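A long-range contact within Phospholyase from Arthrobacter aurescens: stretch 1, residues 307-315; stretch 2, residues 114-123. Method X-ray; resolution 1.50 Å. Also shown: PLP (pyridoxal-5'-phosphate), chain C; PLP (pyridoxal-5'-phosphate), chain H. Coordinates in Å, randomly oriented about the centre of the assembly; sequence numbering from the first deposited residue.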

ATOM      1  N   MET A 307      -7.359  13.491  -9.928  1.00 12.87           N
ATOM      2  CA  MET A 307      -6.772  12.534 -10.858  1.00 14.88           C
ATOM      3  C   MET A 307      -6.138  11.369 -10.053  1.00 13.21           C
ATOM      4  O   MET A 307      -4.926  11.221  -9.885  1.00 14.92           O
ATOM      5  CB  MET A 307      -5.761  13.217 -11.824  1.00 18.38           C
ATOM      6  CG  MET A 307      -5.157  12.283 -12.847  1.00 24.39           C
ATOM      7  SD  MET A 307      -5.944  10.737 -13.419  1.00 31.12           S
ATOM      8  CE  MET A 307      -4.386   9.871 -13.069  1.00 37.35           C
ATOM      9  N   PHE A 308      -7.028  10.571  -9.465  1.00 13.39           N
ATOM     10  CA  PHE A 308      -6.628   9.499  -8.535  1.00 12.60           C
ATOM     11  C   PHE A 308      -6.154   8.255  -9.293  1.00 13.26           C
ATOM     12  O   PHE A 308      -6.881   7.726 -10.153  1.00 13.67           O
ATOM     13  CB  PHE A 308      -7.796   9.127  -7.557  1.00 12.93           C
ATOM     14  CG  PHE A 308      -7.406   8.018  -6.579  1.00 13.11           C
ATOM     15  CD1 PHE A 308      -6.596   8.311  -5.508  1.00 13.80           C
ATOM     16  CD2 PHE A 308      -7.775   6.696  -6.838  1.00 16.35           C
ATOM     17  CE1 PHE A 308      -6.143   7.257  -4.661  1.00 15.21           C
ATOM     18  CE2 PHE A 308      -7.283   5.660  -6.031  1.00 14.14           C
ATOM     19  CZ  PHE A 308      -6.488   5.961  -4.984  1.00 15.13           C
ATOM     20  N   PHE A 309      -4.993   7.710  -8.866  1.00 12.51           N
ATOM     21  CA  PHE A 309      -4.399   6.528  -9.555  1.00 13.02           C
ATOM     22  C   PHE A 309      -3.476   5.832  -8.538  1.00 11.99           C
ATOM     23  O   PHE A 309      -2.612   6.518  -7.949  1.00 13.45           O
ATOM     24  CB  PHE A 309      -3.669   6.936 -10.873  1.00 13.27           C
ATOM     25  CG  PHE A 309      -3.090   5.783 -11.677  1.00 13.82           C
ATOM     26  CD1 PHE A 309      -3.898   4.803 -12.225  1.00 15.19           C
ATOM     27  CD2 PHE A 309      -1.736   5.600 -11.675  1.00 15.93           C
ATOM     28  CE1 PHE A 309      -3.351   3.659 -12.866  1.00 15.23           C
ATOM     29  CE2 PHE A 309      -1.130   4.516 -12.427  1.00 16.17           C
ATOM     30  CZ  PHE A 309      -1.934   3.551 -12.981  1.00 16.61           C
ATOM     31  N   ASN A 310      -3.551   4.490  -8.460  1.00 12.13           N
ATOM     32  CA  ASN A 310      -2.727   3.589  -7.662  1.00 11.71           C
ATOM     33  C   ASN A 310      -2.136   2.596  -8.667  1.00 12.73           C
ATOM     34  O   ASN A 310      -2.868   1.816  -9.257  1.00 12.55           O
ATOM     35  CB  ASN A 310      -3.614   3.001  -6.574  1.00 12.38           C
ATOM     36  CG  ASN A 310      -2.957   1.980  -5.720  1.00 11.94           C
ATOM     37  OD1 ASN A 310      -2.124   1.176  -6.201  1.00 11.93           O
ATOM     38  ND2 ASN A 310      -3.314   1.960  -4.430  1.00 11.99           N
ATOM     39  N   THR A 311      -0.811   2.611  -8.853  1.00 12.93           N
ATOM     40  CA  THR A 311      -0.199   1.909  -9.989  1.00 13.44           C
ATOM     41  C   THR A 311      -0.401   0.404  -9.933  1.00 13.91           C
ATOM     42  O   THR A 311      -0.653  -0.249 -10.974  1.00 12.98           O
ATOM     43  CB  THR A 311       1.325   2.207 -10.068  1.00 15.33           C
ATOM     44  OG1 THR A 311       1.542   3.634 -10.175  1.00 14.36           O
ATOM     45  CG2 THR A 311       1.982   1.525 -11.299  1.00 16.87           C
ATOM     46  N   PHE A 312      -0.196  -0.219  -8.777  1.00 12.31           N
ATOM     47  CA  PHE A 312      -0.306  -1.686  -8.646  1.00 13.06           C
ATOM     48  C   PHE A 312      -1.772  -2.147  -8.435  1.00 12.49           C
ATOM     49  O   PHE A 312      -2.072  -3.306  -8.700  1.00 12.73           O
ATOM     50  CB  PHE A 312       0.556  -2.210  -7.466  1.00 12.02           C
ATOM     51  CG  PHE A 312       2.059  -1.960  -7.607  1.00 11.78           C
ATOM     52  CD1 PHE A 312       2.738  -2.294  -8.763  1.00 11.80           C
ATOM     53  CD2 PHE A 312       2.764  -1.534  -6.493  1.00 13.14           C
ATOM     54  CE1 PHE A 312       4.134  -2.138  -8.814  1.00 12.96           C
ATOM     55  CE2 PHE A 312       4.150  -1.380  -6.540  1.00 12.14           C
ATOM     56  CZ  PHE A 312       4.837  -1.685  -7.728  1.00 11.14           C
ATOM     57  N   ALA A 313      -2.675  -1.229  -8.053  1.00 11.25           N
ATOM     58  CA  ALA A 313      -4.026  -1.681  -7.739  1.00 11.37           C
ATOM     59  C   ALA A 313      -4.750  -2.232  -8.949  1.00 10.91           C
ATOM     60  O   ALA A 313      -4.680  -1.612 -10.063  1.00 12.93           O
ATOM     61  CB  ALA A 313      -4.836  -0.547  -7.161  1.00 11.85           C
ATOM     62  N   GLY A 314      -5.442  -3.377  -8.793  1.00 10.96           N
ATOM     63  CA  GLY A 314      -6.196  -3.885  -9.964  1.00 11.27           C
ATOM     64  C   GLY A 314      -5.405  -4.440 -11.090  1.00 12.19           C
ATOM     65  O   GLY A 314      -5.920  -4.583 -12.225  1.00 13.29           O
ATOM     66  N   ASN A 315      -4.117  -4.668 -10.881  1.00 10.63           N
ATOM     67  CA  ASN A 315      -3.368  -5.384 -11.900  1.00 11.09           C
ATOM     68  C   ASN A 315      -3.974  -6.801 -12.094  1.00 11.31           C
ATOM     69  O   ASN A 315      -4.682  -7.316 -11.220  1.00 11.01           O
ATOM     70  CB  ASN A 315      -1.855  -5.415 -11.524  1.00 11.98           C
ATOM     71  CG  ASN A 315      -1.512  -6.395 -10.381  1.00 12.47           C
ATOM     72  OD1 ASN A 315      -1.567  -7.613 -10.524  1.00 13.08           O
ATOM     73  ND2 ASN A 315      -1.158  -5.860  -9.222  1.00 13.16           N
TER
HETATM   74  N1  PLP C1441      -7.675  -2.238  10.142  1.00 12.73           N
HETATM   75  C2  PLP C1441      -7.826  -3.400  10.822  1.00 16.30           C
HETATM   76  C2A PLP C1441      -9.097  -3.664  11.586  1.00 18.70           C
HETATM   77  C3  PLP C1441      -6.743  -4.416  10.815  1.00 20.17           C
HETATM   78  O3  PLP C1441      -6.872  -5.591  11.490  1.00 23.21           O
HETATM   79  C4  PLP C1441      -5.518  -4.101  10.046  1.00 16.83           C
HETATM   80  C4A PLP C1441      -4.384  -5.050   9.979  1.00 22.92           C
HETATM   81  C5  PLP C1441      -5.478  -2.795   9.346  1.00 16.54           C
HETATM   82  C6  PLP C1441      -6.570  -1.936   9.438  1.00 15.60           C
HETATM   83  C5A PLP C1441      -4.262  -2.398   8.540  1.00 17.92           C
HETATM   84  O4P PLP C1441      -3.947  -3.434   7.612  1.00 15.90           O
HETATM   85  P   PLP C1441      -2.549  -3.418   6.813  1.00 13.70           P
HETATM   86  O1P PLP C1441      -1.544  -3.912   7.826  1.00 13.28           O
HETATM   87  O2P PLP C1441      -2.781  -4.359   5.655  1.00 17.26           O
HETATM   88  O3P PLP C1441      -2.375  -1.972   6.416  1.00 16.56           O
HETATM   89  N1  PLP H1440       6.747   8.614  -7.042  1.00 13.26           N
HETATM   90  C2  PLP H1440       7.015   8.629  -8.302  1.00 17.60           C
HETATM   91  C2A PLP H1440       8.156   9.515  -8.817  1.00 18.95           C
HETATM   92  C3  PLP H1440       6.176   7.828  -9.242  1.00 17.83           C
HETATM   93  O3  PLP H1440       6.494   7.761 -10.586  1.00 21.99           O
HETATM   94  C4  PLP H1440       5.073   6.986  -8.747  1.00 17.59           C
HETATM   95  C4A PLP H1440       4.322   6.030  -9.615  1.00 21.51           C
HETATM   96  C5  PLP H1440       4.853   7.106  -7.319  1.00 17.23           C
HETATM   97  C6  PLP H1440       5.722   7.920  -6.519  1.00 16.89           C
HETATM   98  C5A PLP H1440       3.623   6.366  -6.708  1.00 17.47           C
HETATM   99  O4P PLP H1440       3.751   4.968  -6.771  1.00 18.49           O
HETATM  100  P   PLP H1440       2.327   4.179  -6.517  1.00 14.06           P
HETATM  101  O1P PLP H1440       1.282   4.442  -7.605  1.00 15.26           O
HETATM  102  O2P PLP H1440       2.943   2.753  -6.421  1.00 16.63           O
HETATM  103  O3P PLP H1440       1.847   4.388  -5.145  1.00 15.68           O
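Stretch 2, residues 114-123: LFLTNSGSEA

Stretch 2 enters as a strand, Leu 114 to Thr 117, turns through Asn 118 and Ser 119, and continues as a helix from Gly 120 onward. Stretch 1 has no regular helix or strand; its last four residues, Phe 312 to Asn 315, form a type II beta turn, with Asn 315 N donating to Phe 312 O at 3.3 Å. The nearest CA atoms across the two segments are those of Ala 313 and Thr 117, 4.9 Å apart. Together they bury 376 Å². The strand runs across the general course of stretch 1 from Phe 308 to Ala 313 rather than along it, so Phe 115 meets Phe 308 while the next residue, Leu 116, already meets Ala 313 and Gly 314. No crossing angle applies, since one partner is irregular.

The polar evidence centres on Asn 310. With hydrogens placed, Asn 310 ND2 donates to Glu 122 OE1 at 3.2 Å and 154°. The same Glu 122 OE1 accepts from Asn 118 N at 2.8 Å and 151°, so one carboxylate oxygen ties the strand-to-helix loop to stretch 1. Inside stretch 1, Asn 310 OD1 receives a weak bond from Ala 313 N, 3.1 Å at 133°. Glu 122 is itself held by the helix cap, its N donating to Ser 119 OG at 3.0 Å and 163°. The side chain of Asn 118 packs beside Asn 310 and Phe 312, but its amide is probably turned over in the model, so its polar contacts are left unassigned.

One water adds an indirect link: it donates to Thr 117 O at 3.0 Å and accepts from Gly 314 N at 2.9 Å, joining the end of the strand to the turn.

Apolar packing follows the strand. Phe 115 directs its ring edge toward the face of Phe 308 in an offset edge-to-face pair, supported by centroids 5.9 Å apart and planes at 86°; the nearest atoms, Phe 308 CD2 and Phe 115 CD2, are 4.1 Å apart. Leu 116 points toward stretch 1 and meets the turn: Ala 313 CB lies 4.1 Å from Leu 116 CB and 3.2 Å from Leu 116 O, while Gly 314 CA is 3.8 Å from Leu 116 CD1. The positive phi of Gly 314, 71°, by itself favours glycine.

Residues of the two stretches also bind two different cofactors. Thr 311 N and Thr 311 OG1 donate to O1P of PLP in chain H at 3.0 and 2.7 Å, whereas the helix start binds PLP in chain C, with Gly 120 N 3.2 Å from its O2P and Ser 121 N 2.7 Å from its O3P.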

ATOM      1  N   LEU A 114     -16.211   0.389  -6.697  1.00 11.54           N
ATOM      2  CA  LEU A 114     -15.023  -0.097  -6.012  1.00 12.74           C
ATOM      3  C   LEU A 114     -13.813   0.770  -6.398  1.00 11.65           C
ATOM      4  O   LEU A 114     -13.613   1.119  -7.592  1.00 12.06           O
ATOM      5  CB  LEU A 114     -14.781  -1.569  -6.543  1.00 15.26           C
ATOM      6  CG  LEU A 114     -13.516  -2.349  -6.367  1.00 14.43           C
ATOM      7  CD1 LEU A 114     -13.436  -2.680  -4.878  1.00 19.27           C
ATOM      8  CD2 LEU A 114     -13.430  -3.691  -7.036  1.00 17.85           C
ATOM      9  N   PHE A 115     -12.930   1.043  -5.395  1.00 10.45           N
ATOM     10  CA  PHE A 115     -11.530   1.466  -5.583  1.00 10.14           C
ATOM     11  C   PHE A 115     -10.648   0.299  -5.050  1.00 10.49           C
ATOM     12  O   PHE A 115     -10.751  -0.060  -3.847  1.00 12.78           O
ATOM     13  CB  PHE A 115     -11.183   2.699  -4.756  1.00  9.94           C
ATOM     14  CG  PHE A 115     -11.934   3.983  -5.087  1.00 11.39           C
ATOM     15  CD1 PHE A 115     -13.113   4.291  -4.473  1.00 12.97           C
ATOM     16  CD2 PHE A 115     -11.380   4.876  -5.980  1.00 10.86           C
ATOM     17  CE1 PHE A 115     -13.768   5.532  -4.778  1.00 12.92           C
ATOM     18  CE2 PHE A 115     -12.004   6.079  -6.299  1.00 12.32           C
ATOM     19  CZ  PHE A 115     -13.215   6.388  -5.690  1.00 12.43           C
ATOM     20  N   LEU A 116      -9.759  -0.223  -5.856  1.00 10.26           N
ATOM     21  CA  LEU A 116      -8.832  -1.240  -5.351  1.00  9.47           C
ATOM     22  C   LEU A 116      -7.535  -0.541  -4.805  1.00  9.83           C
ATOM     23  O   LEU A 116      -7.141   0.550  -5.264  1.00  9.44           O
ATOM     24  CB  LEU A 116      -8.487  -2.220  -6.492  1.00 10.99           C
ATOM     25  CG  LEU A 116      -9.590  -3.234  -6.764  1.00 11.35           C
ATOM     26  CD1 LEU A 116      -9.487  -3.882  -8.152  1.00 12.67           C
ATOM     27  CD2 LEU A 116      -9.630  -4.352  -5.721  1.00 11.34           C
ATOM     28  N   THR A 117      -6.875  -1.239  -3.843  1.00  8.85           N
ATOM     29  CA  THR A 117      -5.630  -0.777  -3.243  1.00  8.89           C
ATOM     30  C   THR A 117      -4.732  -2.015  -3.047  1.00  9.09           C
ATOM     31  O   THR A 117      -5.091  -3.131  -3.470  1.00  9.74           O
ATOM     32  CB  THR A 117      -5.836  -0.042  -1.882  1.00  9.35           C
ATOM     33  OG1 THR A 117      -6.194  -1.029  -0.887  1.00  9.86           O
ATOM     34  CG2 THR A 117      -6.839   1.115  -1.976  1.00 10.67           C
ATOM     35  N   ASN A 118      -3.570  -1.829  -2.366  1.00  8.95           N
ATOM     36  CA  ASN A 118      -2.628  -2.954  -2.140  1.00  9.88           C
ATOM     37  C   ASN A 118      -2.559  -3.389  -0.634  1.00 11.34           C
ATOM     38  O   ASN A 118      -1.726  -4.205  -0.253  1.00 11.30           O
ATOM     39  CB  ASN A 118      -1.249  -2.630  -2.688  1.00 11.81           C
ATOM     40  CG  ASN A 118      -1.282  -2.075  -4.089  1.00 11.10           C
ATOM     41  OD1 ASN A 118      -1.073  -0.808  -4.280  1.00 13.11           O
ATOM     42  ND2 ASN A 118      -1.630  -2.845  -5.037  1.00  9.18           N
ATOM     43  N   SER A 119      -3.312  -2.704   0.241  1.00  9.54           N
ATOM     44  CA  SER A 119      -3.232  -2.976   1.707  1.00  9.59           C
ATOM     45  C   SER A 119      -4.490  -2.427   2.424  1.00  9.43           C
ATOM     46  O   SER A 119      -5.170  -1.503   1.903  1.00  9.39           O
ATOM     47  CB  SER A 119      -1.986  -2.387   2.347  1.00  9.26           C
ATOM     48  OG  SER A 119      -2.041  -0.955   2.407  1.00 10.13           O
ATOM     49  N   GLY A 120      -4.749  -2.913   3.622  1.00 10.47           N
ATOM     50  CA  GLY A 120      -5.830  -2.322   4.475  1.00 10.33           C
ATOM     51  C   GLY A 120      -5.521  -0.905   4.819  1.00  9.72           C
ATOM     52  O   GLY A 120      -6.470  -0.039   4.854  1.00  9.67           O
ATOM     53  N   SER A 121      -4.249  -0.558   5.154  1.00  9.39           N
ATOM     54  CA  SER A 121      -3.916   0.901   5.465  1.00  8.98           C
ATOM     55  C   SER A 121      -4.229   1.757   4.256  1.00  8.97           C
ATOM     56  O   SER A 121      -4.739   2.900   4.408  1.00  9.03           O
ATOM     57  CB  SER A 121      -2.423   1.092   5.978  1.00 10.39           C
ATOM     58  OG  SER A 121      -2.250   0.481   7.241  1.00 10.82           O
ATOM     59  N   GLU A 122      -3.839   1.332   3.059  1.00  8.39           N
ATOM     60  CA  GLU A 122      -4.146   2.158   1.836  1.00  9.11           C
ATOM     61  C   GLU A 122      -5.641   2.339   1.733  1.00  8.34           C
ATOM     62  O   GLU A 122      -6.116   3.457   1.323  1.00  8.95           O
ATOM     63  CB  GLU A 122      -3.546   1.588   0.547  1.00  9.83           C
ATOM     64  CG  GLU A 122      -2.062   1.735   0.345  1.00 10.76           C
ATOM     65  CD  GLU A 122      -1.645   1.533  -1.131  1.00 10.70           C
ATOM     66  OE1 GLU A 122      -2.158   0.581  -1.844  1.00 10.72           O
ATOM     67  OE2 GLU A 122      -0.768   2.347  -1.643  1.00 12.47           O
ATOM     68  N   ALA A 123      -6.415   1.298   2.036  1.00  8.62           N
ATOM     69  CA  ALA A 123      -7.899   1.405   1.908  1.00  8.85           C
ATOM     70  C   ALA A 123      -8.451   2.429   2.926  1.00  8.53           C
ATOM     71  O   ALA A 123      -9.289   3.313   2.584  1.00  8.95           O
ATOM     72  CB  ALA A 123      -8.565   0.047   2.029  1.00  9.15           C
TER
HETATM   73  O   HOH W   1      -5.359  -4.465  -6.118  1.00 11.60           O